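Major pilin backbone protein T-antigen, T13 (Streptococcus pyogenes, PDB 6BBT) forms the backbone subunit of the group A streptococcal pilus, serves as the Lancefield T13 antigen and probably polymerises end to end into the fibre. Local coordinates at residues 30-35 with 62-67; 97-102 with 146-151. All blocks are in the same frame, centred on the assembly; numbering follows the deposited sequence.

Interaction 1 of 2, residues 30-35 with 62-67; sequences TFTFTI and KAIVSY
Strands 29-37 and 62-67 run antiparallel as neighbours in one sheet of the beta sandwich that makes up the Spy0128-like pilin domain. Two hydrogen-bonded pairs, Phe31 with Val65 and Phe33 with Ala63, hold them together through four backbone bonds. The shortest goes from Phe33 N to Ala63 O (2.8 Å) and is nearly straight, 174° at the hydrogen.

Side chains alternate between the two sides. Thr30, Thr32 and Thr34 share one with Ser66, Ile64 and Lys62. Phe31, Phe33, Ala63 and Val65 share the other, which is buried.

Phe33 lies along two residues of its neighbour, Ala63 and Val65. CB lies beside Ala63 O. CG, anti to the carbonyl carbon (chi1 -43°), stays beside the same oxygen. Phe33 CD2 then comes within 3.4 Å of Ala63 O, obliquely to the ring. CE2 lies about equally near both methyls of Val65. At the tip, Phe33 CZ meets Val65 CG2 at 4.0 Å, and this methyl sits at the ring edge. The ring thus leans diagonally from Ala63 toward Val65. Its other neighbours include Glu101 and the Phe150 ring.

Phe31 meets Tyr67 rim to rim, with the ring planes at 87° and neither ring over the other. Tyr67 OH hydrogen-bonds to Lys76 O, which ties down the far end of that ring.

On the more exposed side, Lys62 bends at its second torsion and lies alongside Thr34. Lys62 NZ stands 3.6 Å from Thr34 OG1. Further along, Thr32 OG1 touches Ile64 CG2 at 3.6 Å.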
# COMPACT_ATOMS: atom_id res chain seq x y z
N THR A 30 -2.14 6.23 4.31
CA THR A 30 -3.41 6.95 4.14
C THR A 30 -3.64 7.13 2.67
O THR A 30 -2.70 7.11 1.88
CB THR A 30 -3.42 8.33 4.83
OG1 THR A 30 -2.38 9.12 4.25
CG2 THR A 30 -3.17 8.18 6.31
N PHE A 31 -4.90 7.25 2.30
CA PHE A 31 -5.27 7.70 0.96
C PHE A 31 -6.02 9.01 1.11
O PHE A 31 -6.85 9.16 2.00
CB PHE A 31 -6.13 6.66 0.24
CG PHE A 31 -5.40 5.40 -0.03
CD1 PHE A 31 -4.67 5.26 -1.20
CD2 PHE A 31 -5.35 4.39 0.91
CE1 PHE A 31 -3.96 4.11 -1.46
CE2 PHE A 31 -4.62 3.23 0.66
CZ PHE A 31 -3.92 3.09 -0.52
N THR A 32 -5.74 9.95 0.21
CA THR A 32 -6.30 11.27 0.26
C THR A 32 -7.12 11.51 -1.00
O THR A 32 -6.65 11.29 -2.11
CB THR A 32 -5.19 12.31 0.40
OG1 THR A 32 -4.58 12.14 1.68
CG2 THR A 32 -5.73 13.75 0.30
N PHE A 33 -8.35 11.97 -0.80
CA PHE A 33 -9.21 12.35 -1.91
C PHE A 33 -9.31 13.87 -1.92
O PHE A 33 -9.33 14.51 -0.86
CB PHE A 33 -10.57 11.68 -1.74
CG PHE A 33 -10.44 10.27 -1.32
CD1 PHE A 33 -9.97 9.33 -2.20
CD2 PHE A 33 -10.64 9.91 0.00
CE1 PHE A 33 -9.76 8.02 -1.80
CE2 PHE A 33 -10.47 8.59 0.41
CZ PHE A 33 -10.02 7.66 -0.50
N THR A 34 -9.32 14.43 -3.12
CA THR A 34 -9.34 15.86 -3.34
C THR A 34 -10.59 16.20 -4.11
O THR A 34 -10.97 15.48 -5.03
CB THR A 34 -8.14 16.33 -4.18
OG1 THR A 34 -6.94 15.80 -3.62
CG2 THR A 34 -8.04 17.84 -4.18
N ILE A 35 -11.20 17.32 -3.76
CA ILE A 35 -12.30 17.89 -4.52
C ILE A 35 -11.86 19.29 -4.96
O ILE A 35 -11.29 20.05 -4.17
CB ILE A 35 -13.63 17.90 -3.73
CG1 ILE A 35 -14.77 18.34 -4.64
CG2 ILE A 35 -13.57 18.77 -2.49
CD1 ILE A 35 -16.12 17.97 -4.09
N LYS A 62 -10.19 18.22 1.23
CA LYS A 62 -9.48 16.95 1.41
C LYS A 62 -10.31 16.03 2.31
O LYS A 62 -10.84 16.47 3.33
CB LYS A 62 -8.12 17.15 2.07
CG LYS A 62 -7.21 18.18 1.42
CD LYS A 62 -6.75 17.77 0.04
CE LYS A 62 -5.58 18.64 -0.39
NZ LYS A 62 -5.12 18.36 -1.78
N ALA A 63 -10.42 14.76 1.92
CA ALA A 63 -10.94 13.70 2.76
C ALA A 63 -9.90 12.56 2.79
O ALA A 63 -9.18 12.33 1.81
CB ALA A 63 -12.27 13.21 2.22
N ILE A 64 -9.78 11.88 3.93
CA ILE A 64 -8.73 10.86 4.09
C ILE A 64 -9.29 9.58 4.70
O ILE A 64 -10.24 9.62 5.48
CB ILE A 64 -7.53 11.37 4.94
CG1 ILE A 64 -7.93 11.58 6.40
CG2 ILE A 64 -6.97 12.67 4.36
CD1 ILE A 64 -6.76 11.97 7.29
N VAL A 65 -8.69 8.45 4.33
CA VAL A 65 -8.94 7.18 5.03
C VAL A 65 -7.56 6.63 5.36
O VAL A 65 -6.58 6.95 4.67
CB VAL A 65 -9.75 6.12 4.21
CG1 VAL A 65 -11.18 6.57 3.93
CG2 VAL A 65 -9.04 5.74 2.92
N SER A 66 -7.50 5.82 6.40
CA SER A 66 -6.24 5.31 6.93
C SER A 66 -6.31 3.82 7.01
O SER A 66 -7.34 3.27 7.43
CB SER A 66 -6.02 5.85 8.34
OG SER A 66 -5.92 7.25 8.28
N TYR A 67 -5.21 3.17 6.62
CA TYR A 67 -5.02 1.74 6.84
C TYR A 67 -3.87 1.50 7.82
O TYR A 67 -2.96 2.31 7.92
CB TYR A 67 -4.69 1.05 5.52
CG TYR A 67 -5.86 0.96 4.63
CD1 TYR A 67 -6.73 -0.11 4.72
CD2 TYR A 67 -6.14 1.96 3.69
CE1 TYR A 67 -7.84 -0.22 3.89
CE2 TYR A 67 -7.26 1.88 2.87
CZ TYR A 67 -8.11 0.79 2.97
OH TYR A 67 -9.21 0.66 2.15

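Interaction 2 of 2, residues 97-102 with 146-151; sequences YTVSEQ and KPIRFE
Two facing sheets of the beta sandwich meet where strand 93-101 lies across from the start of strand 148-166. The short strand axes run in nearly the same direction, 22° apart and 8.8 Å away at their closest. That spacing fits packing between sheets, and the contact is made by buried side chains.

Phe150 projects between the strands, its CG anti to the carbonyl carbon and beside the backbone N. The ring is approached in three ways. Glu101 CB sits over one face, offset toward the rim, in a CH-pi contact 4.1 Å from the Phe150 ring centroid and 21° off the normal. Val99 CG1 comes in at the edge, 4.0 Å from Phe150 CZ. The backbone of Ser100 passes the same corner obliquely.

Glu101 and Phe150 point in opposite directions and slide past each other. With CG anti to the backbone N, the glutamate chain runs out straight, so its carboxylate ends up beside the root of the ring. The carboxylate and ring planes are 43° apart. Lys15 NZ hydrogen-bonds to Glu101 OE1, and the amide N of Asp112 to Glu101 OE2, so both oxygens of this buried acid are satisfied. Asn152 lies close to OE2. This is consistent with the isopeptide site of Spy0128-like domains, where a buried glutamate assists the Lys-Asn crosslink. Burial beside the apolar ring would tend to raise the pKa of Glu101, while the two N-H donors would tend to offset this.

Next to this, Val99 and Ile148 cross obliquely, and Ile148 CD1 lies 4.0 Å from Val99 CB. At the other end of the contact, Glu101 OE1 comes within 3.4 Å of Phe150 CB.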
# COMPACT_ATOMS: atom_id res chain seq x y z
N TYR A 97 -18.06 19.68 -9.42
CA TYR A 97 -16.72 19.49 -8.89
C TYR A 97 -16.10 18.23 -9.47
O TYR A 97 -16.81 17.34 -9.93
CB TYR A 97 -16.78 19.31 -7.38
CG TYR A 97 -17.43 20.42 -6.59
CD1 TYR A 97 -18.81 20.53 -6.50
CD2 TYR A 97 -16.65 21.33 -5.87
CE1 TYR A 97 -19.40 21.54 -5.75
CE2 TYR A 97 -17.22 22.33 -5.11
CZ TYR A 97 -18.59 22.43 -5.05
OH TYR A 97 -19.15 23.43 -4.28
N THR A 98 -14.77 18.16 -9.40
CA THR A 98 -14.03 16.96 -9.77
C THR A 98 -13.44 16.36 -8.50
O THR A 98 -12.86 17.08 -7.68
CB THR A 98 -12.97 17.29 -10.83
OG1 THR A 98 -13.60 17.93 -11.95
CG2 THR A 98 -12.25 16.03 -11.30
N VAL A 99 -13.62 15.05 -8.32
CA VAL A 99 -13.06 14.31 -7.18
C VAL A 99 -12.04 13.31 -7.72
O VAL A 99 -12.30 12.62 -8.70
CB VAL A 99 -14.16 13.60 -6.37
CG1 VAL A 99 -13.58 12.71 -5.25
CG2 VAL A 99 -15.09 14.63 -5.78
N SER A 100 -10.87 13.27 -7.10
CA SER A 100 -9.82 12.33 -7.48
C SER A 100 -9.10 11.85 -6.24
O SER A 100 -9.31 12.39 -5.14
CB SER A 100 -8.82 12.99 -8.42
OG SER A 100 -8.27 14.12 -7.81
N GLU A 101 -8.28 10.84 -6.43
CA GLU A 101 -7.42 10.31 -5.37
C GLU A 101 -6.00 10.72 -5.69
O GLU A 101 -5.53 10.48 -6.79
CB GLU A 101 -7.49 8.80 -5.31
CG GLU A 101 -6.57 8.18 -4.25
CD GLU A 101 -6.70 6.66 -4.19
OE1 GLU A 101 -7.70 6.14 -3.70
OE2 GLU A 101 -5.76 6.00 -4.66
N GLN A 102 -5.32 11.27 -4.71
CA GLN A 102 -3.91 11.60 -4.82
C GLN A 102 -3.03 10.35 -4.98
O GLN A 102 -3.19 9.36 -4.24
CB GLN A 102 -3.53 12.36 -3.56
CG GLN A 102 -2.12 12.88 -3.48
CD GLN A 102 -1.96 13.79 -2.28
OE1 GLN A 102 -1.79 13.35 -1.13
NE2 GLN A 102 -2.05 15.10 -2.53
N LYS A 146 -23.40 6.63 -10.17
CA LYS A 146 -22.98 5.62 -9.21
C LYS A 146 -22.16 6.25 -8.09
O LYS A 146 -21.53 7.29 -8.29
CB LYS A 146 -22.22 4.48 -9.88
CG LYS A 146 -21.07 4.93 -10.75
CD LYS A 146 -20.17 3.78 -11.17
CE LYS A 146 -20.61 3.12 -12.46
NZ LYS A 146 -19.46 2.36 -13.03
N PRO A 147 -22.16 5.62 -6.89
CA PRO A 147 -21.39 6.17 -5.79
C PRO A 147 -19.89 6.13 -6.08
O PRO A 147 -19.42 5.30 -6.85
CB PRO A 147 -21.78 5.28 -4.60
CG PRO A 147 -22.26 4.01 -5.21
CD PRO A 147 -22.86 4.38 -6.52
N ILE A 148 -19.16 7.07 -5.50
CA ILE A 148 -17.71 7.15 -5.71
C ILE A 148 -17.02 6.03 -4.94
O ILE A 148 -17.18 5.94 -3.75
CB ILE A 148 -17.16 8.52 -5.27
CG1 ILE A 148 -17.82 9.63 -6.11
CG2 ILE A 148 -15.64 8.54 -5.44
CD1 ILE A 148 -17.19 11.00 -5.97
N ARG A 149 -16.28 5.19 -5.65
CA ARG A 149 -15.50 4.11 -5.01
C ARG A 149 -14.14 4.06 -5.67
O ARG A 149 -14.04 3.80 -6.87
CB ARG A 149 -16.20 2.77 -5.19
CG ARG A 149 -15.39 1.54 -4.78
CD ARG A 149 -16.25 0.30 -4.97
NE ARG A 149 -15.60 -0.93 -4.52
CZ ARG A 149 -14.74 -1.66 -5.23
NH1 ARG A 149 -14.38 -1.32 -6.47
NH2 ARG A 149 -14.23 -2.76 -4.68
N PHE A 150 -13.09 4.31 -4.89
CA PHE A 150 -11.72 4.18 -5.38
C PHE A 150 -11.21 2.81 -4.99
O PHE A 150 -11.50 2.34 -3.89
CB PHE A 150 -10.83 5.25 -4.77
CG PHE A 150 -11.18 6.63 -5.23
CD1 PHE A 150 -10.76 7.06 -6.48
CD2 PHE A 150 -11.93 7.47 -4.44
CE1 PHE A 150 -11.11 8.33 -6.94
CE2 PHE A 150 -12.27 8.74 -4.88
CZ PHE A 150 -11.85 9.17 -6.13
N GLU A 151 -10.47 2.16 -5.88
CA GLU A 151 -9.95 0.83 -5.62
C GLU A 151 -8.44 0.87 -5.74
O GLU A 151 -7.92 1.19 -6.80
CB GLU A 151 -10.54 -0.16 -6.62
CG GLU A 151 -10.05 -1.57 -6.47
CD GLU A 151 -10.79 -2.54 -7.37
OE1 GLU A 151 -11.98 -2.79 -7.12
OE2 GLU A 151 -10.18 -3.05 -8.33

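Overall arrangement
The centres of the two contacts are about 10 Å apart. Interaction 1 pairs strands within a sheet, and interaction 2 joins that sheet to the facing one. Strand 29-37 is common ground, since it also pairs with strand 93-101: Thr34 N lies 2.9 Å from Ser100 O, and Gln102 N lies 2.9 Å from Thr32 O, both probable hydrogen bonds. In the core, Phe33 CE1 packs 3.5 Å from Phe150 CD2, with the ring planes about 15° apart. Phe33 CE1 is also 3.4 Å from Glu101 OE1. Both contacts therefore contribute aromatic walls beside Glu101 and Lys15, the probable isopeptide site; Phe31 adds a cation-pi contact to Lys15.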